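Local coordinates for protein Non-reducing end alpha-L-arabinofuranosidase BoGH43B (Bacteroides ovatus, PDB 5JOZ) that removes terminal non-reducing alpha-L-arabinofuranosyl residues from xyloglucan side branches, converting 'S' units to 'X' units during breakdown of this polysaccharide, at residues D16-R21 and A77-Y82; Y35-P40 and I53-S58. All coordinates share one frame; numbering follows the deposited sequence.

Contact 1 (D16-R21 and A77-Y82); sequences DPSICR and APTLRY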
ATOM      1  N   ASP A  16      -1.083  -7.187   0.031  1.00 32.06           N
ATOM      2  CA  ASP A  16      -2.375  -7.896  -0.010  1.00 29.54           C
ATOM      3  C   ASP A  16      -3.054  -7.763  -1.377  1.00 26.64           C
ATOM      4  O   ASP A  16      -4.228  -7.373  -1.451  1.00 27.06           O
ATOM      5  CB  ASP A  16      -3.303  -7.387   1.105  1.00 25.71           C
ATOM      6  CG  ASP A  16      -2.715  -7.559   2.491  1.00 25.30           C
ATOM      7  OD1 ASP A  16      -2.273  -8.676   2.813  1.00 24.77           O
ATOM      8  OD2 ASP A  16      -2.734  -6.589   3.281  1.00 28.57           O
ATOM      9  N   PRO A  17      -2.314  -8.066  -2.464  1.00 22.89           N
ATOM     10  CA  PRO A  17      -2.849  -7.801  -3.789  1.00 23.85           C
ATOM     11  C   PRO A  17      -4.060  -8.662  -4.092  1.00 24.35           C
ATOM     12  O   PRO A  17      -4.018  -9.871  -3.816  1.00 24.69           O
ATOM     13  CB  PRO A  17      -1.681  -8.163  -4.720  1.00 24.47           C
ATOM     14  CG  PRO A  17      -0.904  -9.183  -3.971  1.00 24.08           C
ATOM     15  CD  PRO A  17      -1.003  -8.739  -2.539  1.00 26.06           C
ATOM     16  N   SER A  18      -5.118  -8.055  -4.638  1.00 22.65           N
ATOM     17  CA  SER A  18      -6.249  -8.814  -5.181  1.00 23.72           C
ATOM     18  C   SER A  18      -6.516  -8.409  -6.625  1.00 25.52           C
ATOM     19  O   SER A  18      -6.566  -7.222  -6.935  1.00 21.69           O
ATOM     20  CB  SER A  18      -7.492  -8.617  -4.335  1.00 26.22           C
ATOM     21  OG  SER A  18      -8.561  -9.367  -4.856  1.00 28.75           O
ATOM     22  N   ILE A  19      -6.716  -9.402  -7.493  1.00 25.12           N
ATOM     23  CA  ILE A  19      -6.797  -9.187  -8.949  1.00 26.87           C
ATOM     24  C   ILE A  19      -8.106  -9.693  -9.545  1.00 25.74           C
ATOM     25  O   ILE A  19      -8.694 -10.625  -9.028  1.00 25.48           O
ATOM     26  CB  ILE A  19      -5.626  -9.897  -9.677  1.00 28.84           C
ATOM     27  CG1 ILE A  19      -5.486  -9.398 -11.116  1.00 29.19           C
ATOM     28  CG2 ILE A  19      -5.773 -11.421  -9.659  1.00 28.83           C
ATOM     29  CD1 ILE A  19      -4.092  -9.593 -11.669  1.00 29.89           C
ATOM     30  N   CYS A  20      -8.543  -9.080 -10.643  1.00 28.48           N
ATOM     31  CA  CYS A  20      -9.584  -9.663 -11.487  1.00 27.91           C
ATOM     32  C   CYS A  20      -9.365  -9.281 -12.931  1.00 25.51           C
ATOM     33  O   CYS A  20      -8.839  -8.206 -13.229  1.00 31.33           O
ATOM     34  CB  CYS A  20     -10.995  -9.262 -11.030  1.00 30.12           C
ATOM     35  SG  CYS A  20     -11.485  -7.578 -11.446  1.00 41.06           S
ATOM     36  N   ARG A  21      -9.767 -10.182 -13.821  1.00 29.21           N
ATOM     37  CA  ARG A  21      -9.698  -9.975 -15.256  1.00 29.00           C
ATOM     38  C   ARG A  21     -11.109  -9.769 -15.778  1.00 30.05           C
ATOM     39  O   ARG A  21     -12.007 -10.561 -15.500  1.00 28.48           O
ATOM     40  CB  ARG A  21      -9.069 -11.181 -15.943  1.00 29.65           C
ATOM     41  CG  ARG A  21      -8.806 -10.969 -17.422  1.00 28.93           C
ATOM     42  CD  ARG A  21      -8.252 -12.226 -18.069  1.00 30.14           C
ATOM     43  NE  ARG A  21      -9.215 -13.319 -18.037  1.00 30.21           N
ATOM     44  CZ  ARG A  21     -10.296 -13.411 -18.808  1.00 30.80           C
ATOM     45  NH1 ARG A  21     -11.104 -14.460 -18.676  1.00 31.67           N
ATOM     46  NH2 ARG A  21     -10.595 -12.465 -19.700  1.00 29.07           N
ATOM     47  N   ALA A  77      -6.494  -6.104   4.141  1.00 22.65           N
ATOM     48  CA  ALA A  77      -6.582  -6.769   2.828  1.00 23.36           C
ATOM     49  C   ALA A  77      -7.938  -6.624   2.146  1.00 22.19           C
ATOM     50  O   ALA A  77      -8.949  -7.020   2.716  1.00 27.92           O
ATOM     51  CB  ALA A  77      -6.249  -8.242   2.960  1.00 26.68           C
ATOM     52  N   PRO A  78      -7.963  -6.033   0.938  1.00 21.59           N
ATOM     53  CA  PRO A  78      -9.160  -5.970   0.129  1.00 22.26           C
ATOM     54  C   PRO A  78      -9.235  -7.136  -0.845  1.00 24.78           C
ATOM     55  O   PRO A  78      -8.196  -7.691  -1.228  1.00 25.48           O
ATOM     56  CB  PRO A  78      -8.951  -4.696  -0.658  1.00 20.43           C
ATOM     57  CG  PRO A  78      -7.480  -4.735  -0.954  1.00 20.97           C
ATOM     58  CD  PRO A  78      -6.837  -5.398   0.232  1.00 21.38           C
ATOM     59  N   THR A  79     -10.445  -7.489  -1.258  1.00 24.52           N
ATOM     60  CA  THR A  79     -10.629  -8.404  -2.379  1.00 26.73           C
ATOM     61  C   THR A  79     -11.422  -7.656  -3.469  1.00 28.44           C
ATOM     62  O   THR A  79     -12.370  -6.942  -3.149  1.00 31.06           O
ATOM     63  CB  THR A  79     -11.303  -9.713  -1.908  1.00 27.22           C
ATOM     64  OG1 THR A  79     -10.440 -10.370  -0.973  1.00 28.80           O
ATOM     65  CG2 THR A  79     -11.591 -10.644  -3.065  1.00 27.40           C
ATOM     66  N   LEU A  80     -11.005  -7.808  -4.733  1.00 26.75           N
ATOM     67  CA  LEU A  80     -11.605  -7.131  -5.901  1.00 26.05           C
ATOM     68  C   LEU A  80     -12.216  -8.167  -6.843  1.00 29.44           C
ATOM     69  O   LEU A  80     -11.533  -9.090  -7.280  1.00 28.82           O
ATOM     70  CB  LEU A  80     -10.533  -6.337  -6.661  1.00 23.79           C
ATOM     71  CG  LEU A  80     -10.776  -5.836  -8.093  1.00 23.60           C
ATOM     72  CD1 LEU A  80     -11.911  -4.836  -8.173  1.00 24.30           C
ATOM     73  CD2 LEU A  80      -9.520  -5.176  -8.637  1.00 23.57           C
ATOM     74  N   ARG A  81     -13.496  -8.014  -7.164  1.00 33.23           N
ATOM     75  CA  ARG A  81     -14.154  -8.910  -8.116  1.00 34.03           C
ATOM     76  C   ARG A  81     -15.066  -8.136  -9.056  1.00 33.80           C
ATOM     77  O   ARG A  81     -15.338  -6.956  -8.838  1.00 36.58           O
ATOM     78  CB  ARG A  81     -14.944  -9.990  -7.372  1.00 32.46           C
ATOM     79  CG  ARG A  81     -14.129 -10.856  -6.421  1.00 29.31           C
ATOM     80  CD  ARG A  81     -13.195 -11.795  -7.162  1.00 28.56           C
ATOM     81  NE  ARG A  81     -12.390 -12.639  -6.256  1.00 26.93           N
ATOM     82  CZ  ARG A  81     -11.062 -12.581  -6.074  1.00 24.17           C
ATOM     83  NH1 ARG A  81     -10.298 -11.704  -6.714  1.00 24.02           N
ATOM     84  NH2 ARG A  81     -10.480 -13.431  -5.235  1.00 26.80           N
ATOM     85  N   TYR A  82     -15.514  -8.819 -10.104  1.00 35.45           N
ATOM     86  CA  TYR A  82     -16.366  -8.238 -11.145  1.00 37.87           C
ATOM     87  C   TYR A  82     -17.489  -9.209 -11.525  1.00 39.29           C
ATOM     88  O   TYR A  82     -17.220 -10.386 -11.779  1.00 38.01           O
ATOM     89  CB  TYR A  82     -15.524  -7.927 -12.381  1.00 37.43           C
ATOM     90  CG  TYR A  82     -16.309  -7.404 -13.559  1.00 38.74           C
ATOM     91  CD1 TYR A  82     -16.604  -6.046 -13.674  1.00 39.74           C
ATOM     92  CD2 TYR A  82     -16.761  -8.267 -14.565  1.00 40.73           C
ATOM     93  CE1 TYR A  82     -17.316  -5.558 -14.758  1.00 39.26           C
ATOM     94  CE2 TYR A  82     -17.479  -7.787 -15.654  1.00 42.08           C
ATOM     95  CZ  TYR A  82     -17.749  -6.430 -15.748  1.00 41.12           C
ATOM     96  OH  TYR A  82     -18.457  -5.940 -16.823  1.00 42.74           O
TER
HETATM   97  O   HOH W   1      -5.997  -9.203  -0.550  1.00 32.44           O

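Contact 2 (Y35-P40 and I53-S58); sequences YFPGLP and IGHALS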
ATOM      1  N   TYR A  35      -3.717   5.324   5.298  1.00 23.78           N
ATOM      2  CA  TYR A  35      -3.489   6.275   4.198  1.00 23.51           C
ATOM      3  C   TYR A  35      -4.711   6.519   3.334  1.00 23.37           C
ATOM      4  O   TYR A  35      -5.464   5.582   3.054  1.00 26.89           O
ATOM      5  CB  TYR A  35      -2.312   5.827   3.340  1.00 23.07           C
ATOM      6  CG  TYR A  35      -0.998   5.931   4.076  1.00 22.16           C
ATOM      7  CD1 TYR A  35      -0.416   7.175   4.343  1.00 21.69           C
ATOM      8  CD2 TYR A  35      -0.331   4.792   4.507  1.00 22.44           C
ATOM      9  CE1 TYR A  35       0.796   7.278   5.021  1.00 22.85           C
ATOM     10  CE2 TYR A  35       0.885   4.880   5.171  1.00 26.00           C
ATOM     11  CZ  TYR A  35       1.440   6.126   5.438  1.00 24.89           C
ATOM     12  OH  TYR A  35       2.634   6.193   6.117  1.00 23.86           O
ATOM     13  N   PHE A  36      -4.894   7.783   2.918  1.00 22.24           N
ATOM     14  CA  PHE A  36      -6.052   8.228   2.124  1.00 21.39           C
ATOM     15  C   PHE A  36      -5.559   8.898   0.848  1.00 20.58           C
ATOM     16  O   PHE A  36      -4.570   9.620   0.895  1.00 25.43           O
ATOM     17  CB  PHE A  36      -6.892   9.231   2.924  1.00 24.31           C
ATOM     18  CG  PHE A  36      -8.158   9.666   2.233  1.00 24.30           C
ATOM     19  CD1 PHE A  36      -9.336   8.951   2.399  1.00 26.30           C
ATOM     20  CD2 PHE A  36      -8.181  10.802   1.430  1.00 28.56           C
ATOM     21  CE1 PHE A  36     -10.503   9.356   1.766  1.00 28.12           C
ATOM     22  CE2 PHE A  36      -9.349  11.218   0.797  1.00 28.52           C
ATOM     23  CZ  PHE A  36     -10.512  10.494   0.966  1.00 27.82           C
ATOM     24  N   PRO A  37      -6.197   8.682  -0.295  1.00 21.80           N
ATOM     25  CA  PRO A  37      -7.277   7.722  -0.498  1.00 21.31           C
ATOM     26  C   PRO A  37      -6.861   6.238  -0.317  1.00 21.55           C
ATOM     27  O   PRO A  37      -5.676   5.880  -0.383  1.00 19.99           O
ATOM     28  CB  PRO A  37      -7.746   8.030  -1.918  1.00 23.89           C
ATOM     29  CG  PRO A  37      -6.591   8.681  -2.597  1.00 25.23           C
ATOM     30  CD  PRO A  37      -5.851   9.416  -1.525  1.00 26.81           C
ATOM     31  N   GLY A  38      -7.847   5.407  -0.024  1.00 24.26           N
ATOM     32  CA  GLY A  38      -7.603   4.015   0.350  1.00 24.16           C
ATOM     33  C   GLY A  38      -7.812   3.110  -0.833  1.00 21.62           C
ATOM     34  O   GLY A  38      -8.561   3.458  -1.754  1.00 22.33           O
ATOM     35  N   LEU A  39      -7.143   1.954  -0.797  1.00 20.54           N
ATOM     36  CA  LEU A  39      -7.293   0.888  -1.790  1.00 20.04           C
ATOM     37  C   LEU A  39      -7.102   1.351  -3.229  1.00 19.88           C
ATOM     38  O   LEU A  39      -8.070   1.442  -3.987  1.00 21.49           O
ATOM     39  CB  LEU A  39      -8.670   0.221  -1.613  1.00 20.67           C
ATOM     40  CG  LEU A  39      -9.033  -0.141  -0.167  1.00 21.29           C
ATOM     41  CD1 LEU A  39     -10.366  -0.893  -0.089  1.00 21.97           C
ATOM     42  CD2 LEU A  39      -7.899  -0.929   0.467  1.00 21.41           C
ATOM     43  N   PRO A  40      -5.851   1.652  -3.617  1.00 21.83           N
ATOM     44  CA  PRO A  40      -5.615   2.051  -4.994  1.00 20.49           C
ATOM     45  C   PRO A  40      -5.977   0.953  -5.986  1.00 21.65           C
ATOM     46  O   PRO A  40      -5.789  -0.233  -5.698  1.00 19.65           O
ATOM     47  CB  PRO A  40      -4.112   2.349  -5.015  1.00 20.93           C
ATOM     48  CG  PRO A  40      -3.558   1.541  -3.914  1.00 21.91           C
ATOM     49  CD  PRO A  40      -4.597   1.645  -2.846  1.00 21.67           C
ATOM     50  N   ILE A  53      -5.127   4.113 -11.645  1.00 23.69           N
ATOM     51  CA  ILE A  53      -6.292   4.788 -12.264  1.00 24.65           C
ATOM     52  C   ILE A  53      -7.306   5.394 -11.287  1.00 25.61           C
ATOM     53  O   ILE A  53      -8.144   6.204 -11.689  1.00 25.61           O
ATOM     54  CB  ILE A  53      -7.053   3.858 -13.250  1.00 27.50           C
ATOM     55  CG1 ILE A  53      -7.606   2.604 -12.555  1.00 26.97           C
ATOM     56  CG2 ILE A  53      -6.156   3.462 -14.424  1.00 26.10           C
ATOM     57  CD1 ILE A  53      -8.757   1.988 -13.320  1.00 29.36           C
ATOM     58  N   GLY A  54      -7.250   5.001 -10.020  1.00 23.58           N
ATOM     59  CA  GLY A  54      -8.173   5.530  -9.028  1.00 23.26           C
ATOM     60  C   GLY A  54      -7.935   4.860  -7.699  1.00 24.77           C
ATOM     61  O   GLY A  54      -6.936   4.154  -7.517  1.00 23.99           O
ATOM     62  N   HIS A  55      -8.847   5.099  -6.766  1.00 22.40           N
ATOM     63  CA  HIS A  55      -8.844   4.430  -5.474  1.00 23.50           C
ATOM     64  C   HIS A  55     -10.275   4.011  -5.170  1.00 24.13           C
ATOM     65  O   HIS A  55     -11.217   4.737  -5.492  1.00 30.65           O
ATOM     66  CB  HIS A  55      -8.305   5.376  -4.396  1.00 23.83           C
ATOM     67  CG  HIS A  55      -6.906   5.844  -4.653  1.00 26.12           C
ATOM     68  ND1 HIS A  55      -6.608   6.801  -5.597  1.00 28.54           N
ATOM     69  CD2 HIS A  55      -5.725   5.478  -4.103  1.00 25.13           C
ATOM     70  CE1 HIS A  55      -5.300   6.990  -5.630  1.00 25.79           C
ATOM     71  NE2 HIS A  55      -4.743   6.207  -4.727  1.00 25.08           N
ATOM     72  N   ALA A  56     -10.449   2.843  -4.565  1.00 24.68           N
ATOM     73  CA  ALA A  56     -11.788   2.376  -4.209  1.00 24.96           C
ATOM     74  C   ALA A  56     -12.415   3.305  -3.181  1.00 27.16           C
ATOM     75  O   ALA A  56     -13.615   3.549  -3.219  1.00 29.32           O
ATOM     76  CB  ALA A  56     -11.752   0.963  -3.675  1.00 25.43           C
ATOM     77  N   LEU A  57     -11.586   3.829  -2.277  1.00 27.87           N
ATOM     78  CA  LEU A  57     -12.048   4.664  -1.177  1.00 27.77           C
ATOM     79  C   LEU A  57     -11.454   6.087  -1.285  1.00 29.54           C
ATOM     80  O   LEU A  57     -10.550   6.482  -0.527  1.00 31.74           O
ATOM     81  CB  LEU A  57     -11.724   3.970   0.160  1.00 28.20           C
ATOM     82  CG  LEU A  57     -11.995   2.452   0.278  1.00 27.23           C
ATOM     83  CD1 LEU A  57     -11.585   1.979   1.657  1.00 28.09           C
ATOM     84  CD2 LEU A  57     -13.457   2.072   0.000  1.00 29.37           C
ATOM     85  N   SER A  58     -12.005   6.841  -2.238  1.00 29.91           N
ATOM     86  CA  SER A  58     -11.594   8.220  -2.553  1.00 32.03           C
ATOM     87  C   SER A  58     -12.354   9.324  -1.786  1.00 33.49           C
ATOM     88  O   SER A  58     -12.113  10.512  -2.041  1.00 28.67           O
ATOM     89  CB  SER A  58     -11.755   8.484  -4.062  1.00 32.16           C
ATOM     90  OG  SER A  58     -11.025   7.556  -4.857  1.00 36.50           O
TER

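Contact 1 (D16-R21 and A77-Y82)
Strands 18-21 and 79-82, in register at Ser18 and Thr79, run almost parallel, their directions 11° apart and their axes 5.6 Å apart at the closest. The link in the middle is made by a side chain: the amide of Leu80 donates a nearly straight bond to Ser18 OG (2.9 Å, 166°). Serine sets a hydroxyl between the strands without bulk to hold them apart, and OG, anti to its own backbone N (chi1 -179°), points at that amide. Farther back, one water donates to Asp16 O (2.7 Å) and Pro78 O (2.8 Å). Both strands are the innermost of their four-stranded sheets, neighbouring blades of the five-bladed propeller of family 43, and Asp16, the probable proton acceptor, lies just ahead of the first. Asp16 CB is 3.6 Å from Ala77 CB, a methyl small enough to sit beside a carboxylate, while OD2 bonds Ser31. At the other end Cys20 SG settles against Leu80 CG (3.8 Å), an apolar fit for a buried thiol. Arg81, bent at chi2, folds back along its own strand; NH1 donates to Leu80 O, which lies out of the guanidinium plane. Thr79 CG2 lies over the centre of one face, 3.6 Å above the plane. Salt bridges to Asp240, which also hydrogen-bonds Ser18 OG, and Glu130 bring strands 234-243 and 128-132, of two further blades, to Arg81.

Contact 2 (Y35-P40 and I53-S58)
Leu39 O accepts the amide of Ala56 in the shortest bond between residues 35-40 and 53-58 (2.8 Å, 172°), at the place where both chains turn a corner. Just beyond, Gly38 and Leu57 form an antiparallel hydrogen-bonded pair, each amide donating to the other's carbonyl, with Gly38 N 3.0 Å from Leu57 O. Glycine suits this position because a side chain on its CA would point at Leu57 CD1 and be crowded by it. Leu57 CD1 meets Leu39 CD1 (3.6 Å) where the two isobutyl groups cross obliquely, and the smaller Ala56 places its CB against Leu39 CB. His55 and Pro40 form the next, non-hydrogen-bonded pair, where proline's lack of an N-H costs nothing. With CG anti to the carbonyl carbon, chi1 -60° carries the His55 imidazole toward Pro37, whose CG sits over its centre in a CH-pi contact, 3.5 Å from the centroid and only 7° off the ring normal; His55 CD2 meanwhile lies 3.6 Å from Pro40 CB. The proline ring suits this place by presenting C-H groups to the imidazole face, and a cis peptide before Pro37 helps redirect the chain here.

The Pro40-His55 pair belongs to the antiparallel strands 40-44 and 51-55, the third and outermost strands of the first propeller blade, next to a classic beta bulge in which Ile53 and Gly54 face Val41; Gly38 and Leu57 pair beyond the corner. Phe36 CZ approaches Ser58 O (3.4 Å), while its backbone pairs with Phe325 in the short strand 325-326. Tyr35 beside it stacks on Phe480 and bonds Arg392 through OH, joining this blade to the C-terminal concanavalin-like region. Ser58 OG closes a turn of its own segment by donating to His55 O at 2.9 Å.

The two contacts lie with their centres about 13 Å apart, both within the propeller of the catalytic region. Contact 2 is nested along the chain inside the loop closed by contact 1: strand 18-22 starts the first blade, strand 51-55 ends it, and the chain then passes to strand 74-83, which begins the second. Contact 1 therefore joins the inner edges of two blades beside the central axis, near the catalytic residues, whereas contact 2 forms a corner of the first blade on the side facing the C-terminal region. They touch where Pro78 CB meets Leu39 CD2 (4.1 Å), a direct apolar link between the two.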